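Local coordinates for hypothetical protein, IPT/TIG domain protein (PDB 4HW6), which is of uncharacterised function but, combining an IPT/TIG domain with a six-bladed beta-propeller, probably binds carbohydrate as an auxiliary nutrient-binding protein, at residues Y358-V367 with T378-W388. Residues are numbered along the deposited sequence; the frame is centred on the assembly and turned at random.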
loop_
_atom_site.group_PDB
_atom_site.type_symbol
_atom_site.label_atom_id
_atom_site.label_comp_id
_atom_site.label_asym_id
_atom_site.label_seq_id
_atom_site.Cartn_x
_atom_site.Cartn_y
_atom_site.Cartn_z
ATOM N N TYR A 358 -6.530 -4.991 3.723
ATOM C CA TYR A 358 -6.614 -3.534 3.911
ATOM C C TYR A 358 -7.469 -2.939 2.833
ATOM O O TYR A 358 -7.276 -3.220 1.650
ATOM C CB TYR A 358 -5.226 -2.886 3.847
ATOM C CG TYR A 358 -4.373 -3.174 5.049
ATOM C CD1 TYR A 358 -3.771 -4.424 5.247
ATOM C CD2 TYR A 358 -4.118 -2.174 5.976
ATOM C CE1 TYR A 358 -2.984 -4.665 6.357
ATOM C CE2 TYR A 358 -3.369 -2.412 7.105
ATOM C CZ TYR A 358 -2.796 -3.638 7.284
ATOM O OH TYR A 358 -2.049 -3.792 8.398
ATOM N N PHE A 359 -8.428 -2.111 3.221
ATOM C CA PHE A 359 -9.293 -1.484 2.266
ATOM C C PHE A 359 -9.605 -0.045 2.577
ATOM O O PHE A 359 -9.579 0.398 3.741
ATOM C CB PHE A 359 -10.600 -2.285 2.073
ATOM C CG PHE A 359 -11.478 -2.363 3.297
ATOM C CD1 PHE A 359 -11.241 -3.283 4.304
ATOM C CD2 PHE A 359 -12.568 -1.516 3.438
ATOM C CE1 PHE A 359 -12.056 -3.337 5.433
ATOM C CE2 PHE A 359 -13.388 -1.581 4.553
ATOM C CZ PHE A 359 -13.135 -2.487 5.550
ATOM N N CYS A 360 -9.904 0.699 1.504
ATOM C CA CYS A 360 -10.325 2.080 1.649
ATOM C C CYS A 360 -11.841 2.141 1.855
ATOM O O CYS A 360 -12.599 1.572 1.081
ATOM C CB CYS A 360 -9.944 2.859 0.404
ATOM S SG CYS A 360 -8.161 3.111 0.347
ATOM N N ASP A 361 -12.255 2.796 2.930
ATOM C CA ASP A 361 -13.664 2.952 3.268
ATOM C C ASP A 361 -13.926 4.409 2.906
ATOM O O ASP A 361 -13.680 5.308 3.692
ATOM C CB ASP A 361 -13.864 2.636 4.749
ATOM C CG ASP A 361 -15.273 2.129 5.091
ATOM O OD1 ASP A 361 -15.868 1.342 4.310
ATOM O OD2 ASP A 361 -15.763 2.494 6.185
ATOM N N ARG A 362 -14.372 4.626 1.673
ATOM C CA ARG A 362 -14.378 5.933 1.072
ATOM C C ARG A 362 -15.185 6.956 1.848
ATOM O O ARG A 362 -14.740 8.109 2.046
ATOM C CB ARG A 362 -14.879 5.819 -0.371
ATOM C CG ARG A 362 -14.945 7.124 -1.135
ATOM C CD ARG A 362 -15.441 6.882 -2.544
ATOM N NE ARG A 362 -15.852 8.121 -3.218
ATOM C CZ ARG A 362 -15.219 8.728 -4.233
ATOM N NH1 ARG A 362 -14.060 8.300 -4.731
ATOM N NH2 ARG A 362 -15.764 9.823 -4.761
ATOM N N ASP A 363 -16.347 6.558 2.322
ATOM C CA ASP A 363 -17.268 7.516 2.932
ATOM C C ASP A 363 -17.173 7.660 4.440
ATOM O O ASP A 363 -17.740 8.594 4.988
ATOM C CB ASP A 363 -18.697 7.250 2.445
ATOM C CG ASP A 363 -18.820 7.405 0.934
ATOM O OD1 ASP A 363 -18.363 8.411 0.390
ATOM O OD2 ASP A 363 -19.321 6.494 0.268
ATOM N N SER A 364 -16.395 6.794 5.101
ATOM C CA SER A 364 -15.944 7.056 6.460
ATOM C C SER A 364 -14.569 7.726 6.484
ATOM O O SER A 364 -14.095 8.121 7.556
ATOM C CB SER A 364 -15.902 5.782 7.306
ATOM O OG SER A 364 -14.860 4.935 6.876
ATOM N N HIS A 365 -13.956 7.851 5.301
ATOM C CA HIS A 365 -12.660 8.517 5.088
ATOM C C HIS A 365 -11.517 7.822 5.822
ATOM O O HIS A 365 -10.608 8.475 6.377
ATOM C CB HIS A 365 -12.740 10.001 5.428
ATOM C CG HIS A 365 -13.904 10.688 4.781
ATOM N ND1 HIS A 365 -13.860 11.151 3.480
ATOM C CD2 HIS A 365 -15.129 11.012 5.261
ATOM C CE1 HIS A 365 -15.017 11.712 3.185
ATOM N NE2 HIS A 365 -15.821 11.607 4.232
ATOM N N THR A 366 -11.526 6.490 5.775
ATOM C CA THR A 366 -10.531 5.697 6.466
ATOM C C THR A 366 -9.925 4.605 5.592
ATOM O O THR A 366 -10.487 4.188 4.557
ATOM C CB THR A 366 -11.132 5.036 7.729
ATOM O OG1 THR A 366 -12.275 4.244 7.359
ATOM C CG2 THR A 366 -11.551 6.086 8.752
ATOM N N VAL A 367 -8.767 4.143 6.029
ATOM C CA VAL A 367 -8.220 2.871 5.623
ATOM C C VAL A 367 -8.503 1.910 6.784
ATOM O O VAL A 367 -8.215 2.226 7.949
ATOM C CB VAL A 367 -6.708 2.955 5.335
ATOM C CG1 VAL A 367 -6.157 1.573 4.961
ATOM C CG2 VAL A 367 -6.420 3.970 4.203
ATOM N N THR A 378 -9.991 0.117 12.305
ATOM C CA THR A 378 -9.591 1.270 11.506
ATOM C C THR A 378 -8.071 1.487 11.607
ATOM O O THR A 378 -7.527 1.564 12.692
ATOM C CB THR A 378 -10.409 2.504 11.904
ATOM O OG1 THR A 378 -11.794 2.225 11.601
ATOM C CG2 THR A 378 -9.940 3.760 11.109
ATOM N N TYR A 379 -7.391 1.497 10.470
ATOM C CA TYR A 379 -5.943 1.659 10.440
ATOM C C TYR A 379 -5.500 3.123 10.386
ATOM O O TYR A 379 -4.543 3.499 11.095
ATOM C CB TYR A 379 -5.396 0.902 9.241
ATOM C CG TYR A 379 -3.901 0.899 9.019
ATOM C CD1 TYR A 379 -3.000 0.373 9.973
ATOM C CD2 TYR A 379 -3.378 1.365 7.829
ATOM C CE1 TYR A 379 -1.630 0.334 9.720
ATOM C CE2 TYR A 379 -2.018 1.334 7.574
ATOM C CZ TYR A 379 -1.151 0.838 8.511
ATOM O OH TYR A 379 0.193 0.828 8.212
ATOM N N ALA A 380 -6.185 3.941 9.579
ATOM C CA ALA A 380 -5.805 5.342 9.398
ATOM C C ALA A 380 -6.999 6.227 9.049
ATOM O O ALA A 380 -7.919 5.784 8.346
ATOM C CB ALA A 380 -4.708 5.445 8.321
ATOM N N GLY A 381 -6.953 7.476 9.512
ATOM C CA GLY A 381 -7.962 8.487 9.181
ATOM C C GLY A 381 -8.776 8.904 10.375
ATOM O O GLY A 381 -8.636 8.326 11.460
ATOM N N ARG A 382 -9.613 9.919 10.164
ATOM C CA ARG A 382 -10.513 10.488 11.170
ATOM C C ARG A 382 -9.740 11.044 12.392
ATOM O O ARG A 382 -10.206 10.987 13.538
ATOM C CB ARG A 382 -11.575 9.464 11.581
ATOM C CG ARG A 382 -12.425 8.996 10.413
ATOM C CD ARG A 382 -13.411 7.948 10.850
ATOM N NE ARG A 382 -14.536 8.494 11.596
ATOM C CZ ARG A 382 -15.691 8.879 11.042
ATOM N NH1 ARG A 382 -15.840 8.866 9.725
ATOM N NH2 ARG A 382 -16.682 9.328 11.812
ATOM N N GLY A 383 -8.566 11.595 12.117
ATOM C CA GLY A 383 -7.764 12.262 13.137
ATOM C C GLY A 383 -8.300 13.628 13.520
ATOM O O GLY A 383 -9.248 14.137 12.921
ATOM N N ASN A 384 -7.710 14.223 14.552
ATOM C CA ASN A 384 -8.027 15.618 14.923
ATOM C C ASN A 384 -9.534 15.785 15.291
ATOM O O ASN A 384 -10.073 16.864 15.178
ATOM C CB ASN A 384 -7.620 16.593 13.765
ATOM C CG ASN A 384 -6.155 17.058 13.836
ATOM O OD1 ASN A 384 -5.254 16.555 13.114
ATOM N ND2 ASN A 384 -5.905 18.032 14.696
ATOM N N SER A 385 -10.195 14.706 15.725
ATOM C CA SER A 385 -11.645 14.691 16.038
ATOM C C SER A 385 -12.545 15.123 14.879
ATOM O O SER A 385 -13.618 15.703 15.093
ATOM C CB SER A 385 -11.955 15.547 17.278
ATOM O OG SER A 385 -11.034 15.280 18.317
ATOM N N ARG A 386 -12.107 14.826 13.657
ATOM C CA ARG A 386 -12.809 15.207 12.435
ATOM C C ARG A 386 -13.013 13.965 11.561
ATOM O O ARG A 386 -12.515 12.891 11.867
ATOM C CB ARG A 386 -12.024 16.287 11.710
ATOM C CG ARG A 386 -11.850 17.518 12.584
ATOM C CD ARG A 386 -10.952 18.572 11.983
ATOM N NE ARG A 386 -11.564 19.115 10.785
ATOM C CZ ARG A 386 -12.476 20.090 10.758
ATOM N NH1 ARG A 386 -12.898 20.670 11.883
ATOM N NH2 ARG A 386 -12.980 20.479 9.582
ATOM N N GLU A 387 -13.765 14.102 10.482
ATOM C CA GLU A 387 -14.104 12.947 9.646
ATOM C C GLU A 387 -13.249 12.966 8.407
ATOM O O GLU A 387 -12.517 12.014 8.131
ATOM C CB GLU A 387 -15.586 12.981 9.266
ATOM C CG GLU A 387 -16.505 12.833 10.470
ATOM C CD GLU A 387 -17.929 13.279 10.155
ATOM O OE1 GLU A 387 -18.600 12.606 9.347
ATOM O OE2 GLU A 387 -18.360 14.319 10.694
ATOM N N TRP A 388 -13.347 14.057 7.662
ATOM C CA TRP A 388 -12.598 14.220 6.409
ATOM C C TRP A 388 -11.760 15.480 6.434
ATOM O O TRP A 388 -12.013 16.428 7.192
ATOM C CB TRP A 388 -13.533 14.252 5.165
ATOM C CG TRP A 388 -14.620 15.330 5.208
ATOM C CD1 TRP A 388 -15.873 15.222 5.764
ATOM C CD2 TRP A 388 -14.533 16.648 4.685
ATOM N NE1 TRP A 388 -16.547 16.397 5.618
ATOM C CE2 TRP A 388 -15.754 17.283 4.947
ATOM C CE3 TRP A 388 -13.531 17.360 4.024
ATOM C CZ2 TRP A 388 -16.002 18.601 4.577
ATOM C CZ3 TRP A 388 -13.781 18.658 3.655
ATOM C CH2 TRP A 388 -15.010 19.267 3.942
HETATM O O HOH W 1 -17.710 9.979 7.540
HETATM O O HOH W 2 -10.052 10.887 7.499
#
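Arg382 donates to Ser364 O and so ties the loop after strand 375-380 to the turn between strands 355-361 and 366-370, showing how one long side chain can join two connections in a propeller blade. From CB the chain runs to CG and CD, both flanked by Thr366 CG2 and Ser364 O; CD touches that methyl at 3.4 Å. A bend at chi3 then lets NE and CZ carry the plane round to NH1, which meets Ser364 O at 2.9 Å, in the guanidinium plane, with an N-H...O angle of 160°. NH1 also donates to a water held by Asp363 O, and Trp324 adds a cation-pi contact. With an alanine here, Ser364 O would probably lose its charged donor and a gap would open beside Thr366 CG2.

A second water joins His365 O, Arg382 N and Glu387 O. The His365 ring takes Trp388 CB over the centre of one face, 3.4 Å from its centroid, while Arg362 O lies over the opposite face, offset toward the rim, and ND1 accepts from His403 N.

Strands 366-370 and 375-380 form the adjoining hairpin. Val367 N bonds to Ala380 O, and Val367 O is gripped by both Tyr379 N (2.8 Å) and Ala380 N (3.1 Å) at a classic beta bulge. Tyr379, its CG anti to the backbone N (chi1 -179°), presents a ring face to the edge of Tyr358, a T-shaped pair with planes at 82°. Backbone bonds thus fix the hairpin, whereas between the loops a cationic donor, bridging waters and a CH-pi contact take the place of regular strand pairing.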